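Local coordinates for protein FACT complex subunit SPT16 (Ashbya gossypii, PDB 6A8M) that probably acts, as the SPT16 subunit of the FACT complex, as a histone chaperone that reorganises nucleosomes during transcription, DNA replication and repair, at residues K180-L185 and Q422-G427; D255-P260 and G292-N297; D319-L324 and L415-T420. All blocks are in the same frame, centred on the assembly; numbering follows the deposited sequence.

In this N-terminal, peptidase-like part of SPT16, contacts 1 and 3 share strand 412-424: contact 3 uses the part of it under helix 312-332, contact 1 its last residues, where helix 179-208 comes up to it. Contact 2 pairs strand 254-256 with strand 285-295 and lies nearest the centre of the chain. It touches contact 1, where Tyr184 OH and Lys296 NZ lie 3.2 Å apart, probably hydrogen-bonded. Their chemistry differs accordingly. Contact 3 is leucine against leucine, buried between helix and sheet; contact 1, also largely buried, stacks two amides and adds a water; contact 2, only partly buried, combines backbone hydrogen bonds with a salt bridge and a CH-pi contact.

Contact 1 of 3, residues K180-L185 and Q422-G427; sequences KEQAYL and QLTSGG
Gln182 and Gln422 meet through their flat amide ends, which lie stacked with their planes only 1° apart while the two side chains cross at about a right angle. The closest pair is Gln182 CD and Gln422 NE2, 3.4 Å apart. Gln182 CG sits 3.6 Å from Gln422 OE1, and Gln182 OE1 is equally far from Gln422 CG, so the chains overlap beyond the amides. Gln182 gets there with an extended chain beyond CG, whereas Gln422 is bent about CB-CG (chi2 72°), which swings CD back beside the Gln182 side chain. Leu185, crossing Gln422 at a similar angle, adds one methyl, CD1, 3.7 Å from Gln422 OE1.

No direct hydrogen bond joins the segments. Water 1 does the bridging, donating to Gln182 O and to Gln422 OE1, at 2.8 Å from the former. The other end of the Gln422 amide is held by its own strand: NE2 donates almost straight to Leu423 O at 3.1 Å, reaching that oxygen from above its carbonyl plane. With both ends engaged, the amide has little freedom to turn over. Gln182 NE2 in turn bonds to Lys177 O, outside the contact.

Beyond the stack, Thr424 OG1 donates to Gly427 O at 2.8 Å, and that oxygen also accepts from Thr424 N. Gly427 N returns a bond to Thr424 O, closing a type I turn from Thr424 to Gly427. This is a beta hairpin between strands 412-424 and 427-430 at the edge of the five-stranded antiparallel sheet in the M24 peptidase-like domain, with helix 179-208 packed against the strand leading into its turn.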
loop_
_atom_site.group_PDB
_atom_site.type_symbol
_atom_site.label_atom_id
_atom_site.label_comp_id
_atom_site.label_asym_id
_atom_site.label_seq_id
_atom_site.Cartn_x
_atom_site.Cartn_y
_atom_site.Cartn_z
ATOM N N LYS A 180 -3.740 13.398 -9.087
ATOM C CA LYS A 180 -3.428 13.780 -7.716
ATOM C C LYS A 180 -2.727 12.644 -6.990
ATOM O O LYS A 180 -1.728 12.856 -6.289
ATOM C CB LYS A 180 -4.715 14.180 -6.996
ATOM C CG LYS A 180 -4.510 14.639 -5.584
ATOM C CD LYS A 180 -5.828 15.053 -4.900
ATOM C CE LYS A 180 -6.827 13.902 -4.791
ATOM N NZ LYS A 180 -7.993 14.250 -3.897
ATOM N N GLU A 181 -3.235 11.424 -7.160
ATOM C CA GLU A 181 -2.645 10.277 -6.487
ATOM C C GLU A 181 -1.221 10.050 -6.944
ATOM O O GLU A 181 -0.359 9.676 -6.140
ATOM C CB GLU A 181 -3.485 9.040 -6.765
ATOM C CG GLU A 181 -4.909 9.155 -6.218
ATOM C CD GLU A 181 -5.746 7.921 -6.515
ATOM O OE1 GLU A 181 -6.119 7.204 -5.570
ATOM O OE2 GLU A 181 -6.018 7.658 -7.694
ATOM N N GLN A 182 -0.964 10.209 -8.248
ATOM C CA GLN A 182 0.398 10.024 -8.731
ATOM C C GLN A 182 1.343 11.047 -8.087
ATOM O O GLN A 182 2.474 10.703 -7.733
ATOM C CB GLN A 182 0.430 10.096 -10.257
ATOM C CG GLN A 182 -0.299 8.910 -10.940
ATOM C CD GLN A 182 -0.043 8.886 -12.420
ATOM O OE1 GLN A 182 1.037 9.272 -12.877
ATOM N NE2 GLN A 182 -1.021 8.406 -13.190
ATOM N N ALA A 183 0.861 12.272 -7.847
ATOM C CA ALA A 183 1.682 13.269 -7.165
ATOM C C ALA A 183 1.973 12.839 -5.731
ATOM O O ALA A 183 3.121 12.902 -5.277
ATOM C CB ALA A 183 0.992 14.636 -7.193
ATOM N N TYR A 184 0.958 12.352 -5.010
ATOM C CA TYR A 184 1.219 11.908 -3.641
ATOM C C TYR A 184 2.206 10.749 -3.617
ATOM O O TYR A 184 3.039 10.657 -2.705
ATOM C CB TYR A 184 -0.077 11.517 -2.938
ATOM C CG TYR A 184 -1.063 12.659 -2.798
ATOM C CD1 TYR A 184 -0.632 13.978 -2.591
ATOM C CD2 TYR A 184 -2.429 12.408 -2.847
ATOM C CE1 TYR A 184 -1.550 15.011 -2.473
ATOM C CE2 TYR A 184 -3.356 13.430 -2.703
ATOM C CZ TYR A 184 -2.911 14.727 -2.519
ATOM O OH TYR A 184 -3.842 15.737 -2.397
ATOM N N LEU A 185 2.111 9.835 -4.593
ATOM C CA LEU A 185 3.068 8.735 -4.670
ATOM C C LEU A 185 4.483 9.235 -4.950
ATOM O O LEU A 185 5.457 8.645 -4.457
ATOM C CB LEU A 185 2.643 7.727 -5.753
ATOM C CG LEU A 185 1.431 6.901 -5.343
ATOM C CD1 LEU A 185 0.792 6.308 -6.602
ATOM C CD2 LEU A 185 1.827 5.782 -4.425
ATOM N N GLN A 422 5.928 3.951 -11.424
ATOM C CA GLN A 422 4.642 4.463 -11.862
ATOM C C GLN A 422 4.503 4.243 -13.360
ATOM O O GLN A 422 5.372 4.654 -14.125
ATOM C CB GLN A 422 4.538 5.958 -11.554
ATOM C CG GLN A 422 3.296 6.604 -12.111
ATOM C CD GLN A 422 2.047 6.194 -11.345
ATOM O OE1 GLN A 422 1.985 6.317 -10.117
ATOM N NE2 GLN A 422 1.047 5.702 -12.063
ATOM N N LEU A 423 3.404 3.620 -13.788
ATOM C CA LEU A 423 3.096 3.568 -15.217
ATOM C C LEU A 423 2.486 4.893 -15.623
ATOM O O LEU A 423 1.458 5.290 -15.066
ATOM C CB LEU A 423 2.121 2.434 -15.537
ATOM C CG LEU A 423 2.664 1.040 -15.839
ATOM C CD1 LEU A 423 3.534 1.038 -17.110
ATOM C CD2 LEU A 423 3.438 0.534 -14.653
ATOM N N THR A 424 3.103 5.572 -16.590
ATOM C CA THR A 424 2.561 6.786 -17.183
ATOM C C THR A 424 2.375 6.602 -18.685
ATOM O O THR A 424 2.780 5.592 -19.274
ATOM C CB THR A 424 3.478 7.991 -16.934
ATOM O OG1 THR A 424 4.611 7.904 -17.798
ATOM C CG2 THR A 424 3.962 7.990 -15.494
ATOM N N SER A 425 1.757 7.605 -19.315
ATOM C CA SER A 425 1.599 7.535 -20.766
ATOM C C SER A 425 2.955 7.496 -21.461
ATOM O O SER A 425 3.078 6.927 -22.551
ATOM C CB SER A 425 0.762 8.717 -21.277
ATOM O OG SER A 425 -0.555 8.692 -20.748
ATOM N N GLY A 426 3.981 8.081 -20.843
ATOM C CA GLY A 426 5.332 8.026 -21.361
ATOM C C GLY A 426 6.092 6.777 -21.009
ATOM O O GLY A 426 7.271 6.647 -21.361
ATOM N N GLY A 427 5.437 5.840 -20.329
ATOM C CA GLY A 427 6.052 4.596 -19.944
ATOM C C GLY A 427 6.297 4.542 -18.453
ATOM O O GLY A 427 5.863 5.414 -17.693
HETATM O O HOH W 1 3.448 8.741 -9.461
#

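Contact 2 of 3, residues D255-P260 and G292-N297; sequences DWAYSP and GIRYKN
Asp255 and Arg294 face each other as an antiparallel hydrogen-bonded pair, with Arg294 N donating nearly straight to Asp255 O at 2.8 Å and Asp255 N returning a bond to Arg294 O. Their side chains leave on the same face of the sheet, side by side, and close a salt bridge of 3.1 Å from Asp255 OD2 to Arg294 NH2. The carboxylate and guanidinium planes stand 79° apart, so one oxygen meets one nitrogen, not a coplanar two-pronged pairing. Arg294 CG packs on Ala257 CA and CB; chi3 (-49°) then turns the chain back to place NE, and Trp256 O lies over one guanidinium face, close to Arg294 NH1 but at too poor an angle to bond. An alanine at Arg294 would probably leave Asp255 OD2 without this charged mate and open a gap beside Ala257.

Two residues on from Asp255, Ala257 N donates to Gly292 O at 2.7 Å. Gly292 O also lies in plane at the edge of the Trp256 ring, 3.3 Å from Trp256 CE3. Ile293 CD1 sits over one face of this indole in a CH-pi contact, 4.1 Å from the centroid of the six-membered ring, and Pro260 CG lies against the opposite face, toward the rim.

Further out, water 2 carries the pairing on, donating to Tyr258 O and accepting from Gly292 N at 2.9 Å. Trp256 NE1 is fixed by Glu223 O, and Tyr258 OH by Asn301.

This antiparallel pair fastens short strand 254-256 to long strand 285-295 in the sheet of the M24 peptidase-like domain that also contains strand 298-308.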
loop_
_atom_site.group_PDB
_atom_site.type_symbol
_atom_site.label_atom_id
_atom_site.label_comp_id
_atom_site.label_asym_id
_atom_site.label_seq_id
_atom_site.Cartn_x
_atom_site.Cartn_y
_atom_site.Cartn_z
ATOM N N ASP A 255 4.142 9.573 7.068
ATOM C CA ASP A 255 4.271 8.518 8.070
ATOM C C ASP A 255 5.053 7.351 7.456
ATOM O O ASP A 255 5.355 7.338 6.264
ATOM C CB ASP A 255 2.876 8.084 8.569
ATOM C CG ASP A 255 2.909 7.341 9.908
ATOM O OD1 ASP A 255 3.991 7.179 10.507
ATOM O OD2 ASP A 255 1.815 6.932 10.360
ATOM N N TRP A 256 5.374 6.359 8.271
ATOM C CA TRP A 256 5.931 5.119 7.743
ATOM C C TRP A 256 4.830 4.235 7.165
ATOM O O TRP A 256 3.731 4.153 7.715
ATOM C CB TRP A 256 6.655 4.337 8.842
ATOM C CG TRP A 256 7.937 4.948 9.279
ATOM C CD1 TRP A 256 8.195 5.559 10.476
ATOM C CD2 TRP A 256 9.152 5.019 8.521
ATOM N NE1 TRP A 256 9.496 5.988 10.513
ATOM C CE2 TRP A 256 10.102 5.685 9.323
ATOM C CE3 TRP A 256 9.527 4.591 7.245
ATOM C CZ2 TRP A 256 11.404 5.930 8.895
ATOM C CZ3 TRP A 256 10.818 4.843 6.817
ATOM C CH2 TRP A 256 11.747 5.493 7.642
ATOM N N ALA A 257 5.148 3.535 6.064
ATOM C CA ALA A 257 4.254 2.481 5.587
ATOM C C ALA A 257 4.411 1.191 6.382
ATOM O O ALA A 257 3.476 0.374 6.441
ATOM C CB ALA A 257 4.499 2.198 4.104
ATOM N N TYR A 258 5.586 0.992 6.966
ATOM C CA TYR A 258 5.930 -0.160 7.789
ATOM C C TYR A 258 7.214 0.219 8.520
ATOM O O TYR A 258 7.885 1.193 8.166
ATOM C CB TYR A 258 6.111 -1.449 6.946
ATOM C CG TYR A 258 7.206 -1.364 5.916
ATOM C CD1 TYR A 258 6.961 -0.848 4.639
ATOM C CD2 TYR A 258 8.499 -1.788 6.213
ATOM C CE1 TYR A 258 7.984 -0.761 3.705
ATOM C CE2 TYR A 258 9.514 -1.715 5.287
ATOM C CZ TYR A 258 9.251 -1.197 4.030
ATOM O OH TYR A 258 10.276 -1.104 3.121
ATOM N N SER A 259 7.549 -0.552 9.544
ATOM C CA SER A 259 8.788 -0.307 10.270
ATOM C C SER A 259 9.980 -0.664 9.386
ATOM O O SER A 259 9.997 -1.744 8.789
ATOM C CB SER A 259 8.833 -1.127 11.562
ATOM O OG SER A 259 7.969 -0.587 12.556
ATOM N N PRO A 260 10.983 0.208 9.278
ATOM C CA PRO A 260 12.139 -0.077 8.419
ATOM C C PRO A 260 12.798 -1.402 8.776
ATOM O O PRO A 260 12.853 -1.792 9.936
ATOM C CB PRO A 260 13.089 1.091 8.701
ATOM C CG PRO A 260 12.186 2.214 9.169
ATOM C CD PRO A 260 11.040 1.544 9.900
ATOM N N GLY A 292 9.785 2.289 3.688
ATOM C CA GLY A 292 8.645 2.685 2.886
ATOM C C GLY A 292 7.844 3.728 3.616
ATOM O O GLY A 292 7.575 3.571 4.805
ATOM N N ILE A 293 7.424 4.763 2.901
ATOM C CA ILE A 293 6.804 5.951 3.469
ATOM C C ILE A 293 5.375 6.024 2.949
ATOM O O ILE A 293 5.053 5.463 1.899
ATOM C CB ILE A 293 7.618 7.199 3.074
ATOM C CG1 ILE A 293 8.914 7.250 3.898
ATOM C CG2 ILE A 293 6.826 8.504 3.188
ATOM C CD1 ILE A 293 8.691 7.688 5.333
ATOM N N ARG A 294 4.504 6.689 3.710
ATOM C CA ARG A 294 3.190 7.077 3.223
ATOM C C ARG A 294 3.109 8.596 3.220
ATOM O O ARG A 294 3.539 9.253 4.175
ATOM C CB ARG A 294 2.030 6.514 4.087
ATOM C CG ARG A 294 1.973 4.991 4.221
ATOM C CD ARG A 294 0.607 4.542 4.809
ATOM N NE ARG A 294 0.256 5.295 6.012
ATOM C CZ ARG A 294 0.336 4.836 7.262
ATOM N NH1 ARG A 294 0.745 3.597 7.509
ATOM N NH2 ARG A 294 -0.013 5.624 8.274
ATOM N N TYR A 295 2.584 9.159 2.140
ATOM C CA TYR A 295 2.218 10.569 2.138
ATOM C C TYR A 295 0.763 10.693 1.745
ATOM O O TYR A 295 0.371 10.249 0.658
ATOM C CB TYR A 295 3.076 11.398 1.191
ATOM C CG TYR A 295 2.705 12.832 1.313
ATOM C CD1 TYR A 295 2.969 13.534 2.486
ATOM C CD2 TYR A 295 2.070 13.494 0.287
ATOM C CE1 TYR A 295 2.606 14.869 2.608
ATOM C CE2 TYR A 295 1.716 14.828 0.396
ATOM C CZ TYR A 295 1.977 15.506 1.565
ATOM O OH TYR A 295 1.630 16.840 1.685
ATOM N N LYS A 296 -0.021 11.335 2.606
ATOM C CA LYS A 296 -1.482 11.383 2.459
ATOM C C LYS A 296 -2.031 10.007 2.094
ATOM O O LYS A 296 -2.891 9.866 1.216
ATOM C CB LYS A 296 -1.896 12.433 1.441
ATOM C CG LYS A 296 -1.612 13.839 1.948
ATOM C CD LYS A 296 -2.143 14.917 0.994
ATOM C CE LYS A 296 -3.627 15.184 1.206
ATOM N NZ LYS A 296 -4.006 16.547 0.680
ATOM N N ASN A 297 -1.518 8.996 2.791
ATOM C CA ASN A 297 -1.907 7.583 2.789
ATOM C C ASN A 297 -1.377 6.821 1.573
ATOM O O ASN A 297 -1.609 5.602 1.501
ATOM C CB ASN A 297 -3.427 7.378 2.893
ATOM C CG ASN A 297 -4.034 8.112 4.097
ATOM O OD1 ASN A 297 -4.958 8.918 3.959
ATOM N ND2 ASN A 297 -3.491 7.851 5.266
HETATM O O HOH W 2 9.877 1.339 6.387
#

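Contact 3 of 3, residues D319-L324 and L415-T420; sequences DFLLLL and LQLADT
Leu321 reaches from helix 312-332 onto strand 412-424 and does most of the packing through one methyl group. Its CD2 lies 3.7 Å from Leu415 CB and 3.9 Å from Leu417 CB, bridging two residues that point to the same side of the strand; it also passes 3.9 Å from Gln416 N, against the backbone between them. Chi1 177° puts CG anti to the backbone N, and chi2 64° then sets where the methyls go. Leu321 and Leu415 slide past each other in opposite directions, while Leu417 crosses Leu321 at a slant. Leu399 and Phe401 of strand 394-405 also touch Leu321.

This is helix 312-332 laid on the antiparallel sheet of the M24 peptidase-like domain, which has the pita-bread fold of its family. Segments 319-324 of the helix and 415-420 of the strand run in roughly the same direction, 31° apart, with their axes 9.3 Å apart at closest approach. No hydrogen bond joins the segments, and the side chains that touch are all leucines.

The looser side belongs to Leu322, which is partly exposed. Its first bond does not point at the strand, and only the end of the side chain comes in: Leu322 CD2 meets Leu417 CD2 at 3.8 Å, the two crossing at about a right angle. Behind the strand, Gln416 points away from the helix and touches Leu270, and its backbone O accepts a hydrogen bond from Thr305 OG1.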
loop_
_atom_site.group_PDB
_atom_site.type_symbol
_atom_site.label_atom_id
_atom_site.label_comp_id
_atom_site.label_asym_id
_atom_site.label_seq_id
_atom_site.Cartn_x
_atom_site.Cartn_y
_atom_site.Cartn_z
ATOM N N ASP A 319 25.679 -6.914 -9.522
ATOM C CA ASP A 319 25.602 -6.342 -10.864
ATOM C C ASP A 319 24.461 -6.962 -11.649
ATOM O O ASP A 319 23.721 -6.258 -12.348
ATOM C CB ASP A 319 26.920 -6.546 -11.612
ATOM C CG ASP A 319 28.048 -5.692 -11.063
ATOM O OD1 ASP A 319 27.759 -4.695 -10.355
ATOM O OD2 ASP A 319 29.219 -6.017 -11.365
ATOM N N PHE A 320 24.326 -8.286 -11.566
ATOM C CA PHE A 320 23.224 -8.974 -12.232
ATOM C C PHE A 320 21.874 -8.519 -11.698
ATOM O O PHE A 320 20.938 -8.298 -12.473
ATOM C CB PHE A 320 23.360 -10.488 -12.070
ATOM C CG PHE A 320 22.107 -11.215 -12.439
ATOM C CD1 PHE A 320 21.794 -11.406 -13.766
ATOM C CD2 PHE A 320 21.200 -11.625 -11.458
ATOM C CE1 PHE A 320 20.624 -12.046 -14.123
ATOM C CE2 PHE A 320 20.024 -12.251 -11.808
ATOM C CZ PHE A 320 19.736 -12.458 -13.132
ATOM N N LEU A 321 21.744 -8.390 -10.371
ATOM C CA LEU A 321 20.480 -7.956 -9.783
ATOM C C LEU A 321 20.029 -6.624 -10.370
ATOM O O LEU A 321 18.843 -6.440 -10.669
ATOM C CB LEU A 321 20.625 -7.855 -8.261
ATOM C CG LEU A 321 19.446 -7.360 -7.439
ATOM C CD1 LEU A 321 18.286 -8.336 -7.560
ATOM C CD2 LEU A 321 19.884 -7.212 -5.985
ATOM N N LEU A 322 20.970 -5.694 -10.581
ATOM C CA LEU A 322 20.629 -4.428 -11.230
ATOM C C LEU A 322 20.093 -4.640 -12.636
ATOM O O LEU A 322 19.106 -4.003 -13.036
ATOM C CB LEU A 322 21.851 -3.515 -11.296
ATOM C CG LEU A 322 22.262 -2.787 -10.032
ATOM C CD1 LEU A 322 23.552 -1.997 -10.317
ATOM C CD2 LEU A 322 21.138 -1.871 -9.537
ATOM N N LEU A 323 20.763 -5.496 -13.414
ATOM C CA LEU A 323 20.341 -5.784 -14.783
ATOM C C LEU A 323 18.971 -6.439 -14.810
ATOM O O LEU A 323 18.159 -6.160 -15.696
ATOM C CB LEU A 323 21.371 -6.688 -15.468
ATOM C CG LEU A 323 22.757 -6.055 -15.648
ATOM C CD1 LEU A 323 23.734 -7.008 -16.284
ATOM C CD2 LEU A 323 22.622 -4.788 -16.491
ATOM N N LEU A 324 18.694 -7.306 -13.835
ATOM C CA LEU A 324 17.390 -7.964 -13.764
ATOM C C LEU A 324 16.282 -6.963 -13.466
ATOM O O LEU A 324 15.208 -7.002 -14.085
ATOM C CB LEU A 324 17.428 -9.064 -12.698
ATOM C CG LEU A 324 16.075 -9.706 -12.369
ATOM C CD1 LEU A 324 15.577 -10.446 -13.624
ATOM C CD2 LEU A 324 16.205 -10.678 -11.214
ATOM N N LEU A 415 20.561 -10.850 -1.379
ATOM C CA LEU A 415 20.508 -9.645 -2.194
ATOM C C LEU A 415 19.071 -9.189 -2.295
ATOM O O LEU A 415 18.167 -10.008 -2.479
ATOM C CB LEU A 415 21.050 -9.880 -3.625
ATOM C CG LEU A 415 22.494 -10.384 -3.688
ATOM C CD1 LEU A 415 22.847 -10.823 -5.110
ATOM C CD2 LEU A 415 23.464 -9.302 -3.204
ATOM N N GLN A 416 18.856 -7.879 -2.240
ATOM C CA GLN A 416 17.496 -7.404 -2.383
ATOM C C GLN A 416 17.505 -5.979 -2.913
ATOM O O GLN A 416 18.260 -5.136 -2.435
ATOM C CB GLN A 416 16.744 -7.485 -1.049
ATOM C CG GLN A 416 15.302 -7.072 -1.157
ATOM C CD GLN A 416 14.528 -7.444 0.075
ATOM O OE1 GLN A 416 14.864 -7.004 1.200
ATOM N NE2 GLN A 416 13.516 -8.282 -0.104
ATOM N N LEU A 417 16.633 -5.712 -3.882
ATOM C CA LEU A 417 16.525 -4.386 -4.469
ATOM C C LEU A 417 15.052 -4.108 -4.705
ATOM O O LEU A 417 14.359 -4.967 -5.250
ATOM C CB LEU A 417 17.286 -4.339 -5.801
ATOM C CG LEU A 417 17.440 -2.995 -6.495
ATOM C CD1 LEU A 417 18.342 -2.081 -5.656
ATOM C CD2 LEU A 417 18.009 -3.195 -7.897
ATOM N N ALA A 418 14.580 -2.920 -4.321
ATOM C CA ALA A 418 13.194 -2.550 -4.596
ATOM C C ALA A 418 13.107 -1.077 -4.955
ATOM O O ALA A 418 13.836 -0.249 -4.411
ATOM C CB ALA A 418 12.265 -2.859 -3.393
ATOM N N ASP A 419 12.187 -0.753 -5.870
ATOM C CA ASP A 419 11.909 0.625 -6.234
ATOM C C ASP A 419 10.425 0.774 -6.521
ATOM O O ASP A 419 9.742 -0.192 -6.877
ATOM C CB ASP A 419 12.731 1.076 -7.456
ATOM C CG ASP A 419 14.158 1.429 -7.080
ATOM O OD1 ASP A 419 14.349 2.468 -6.426
ATOM O OD2 ASP A 419 15.079 0.661 -7.417
ATOM N N THR A 420 9.941 2.006 -6.383
ATOM C CA THR A 420 8.556 2.336 -6.704
ATOM C C THR A 420 8.478 2.816 -8.150
ATOM O O THR A 420 9.239 3.696 -8.560
ATOM C CB THR A 420 8.055 3.395 -5.729
ATOM O OG1 THR A 420 8.200 2.868 -4.399
ATOM C CG2 THR A 420 6.598 3.756 -5.985
#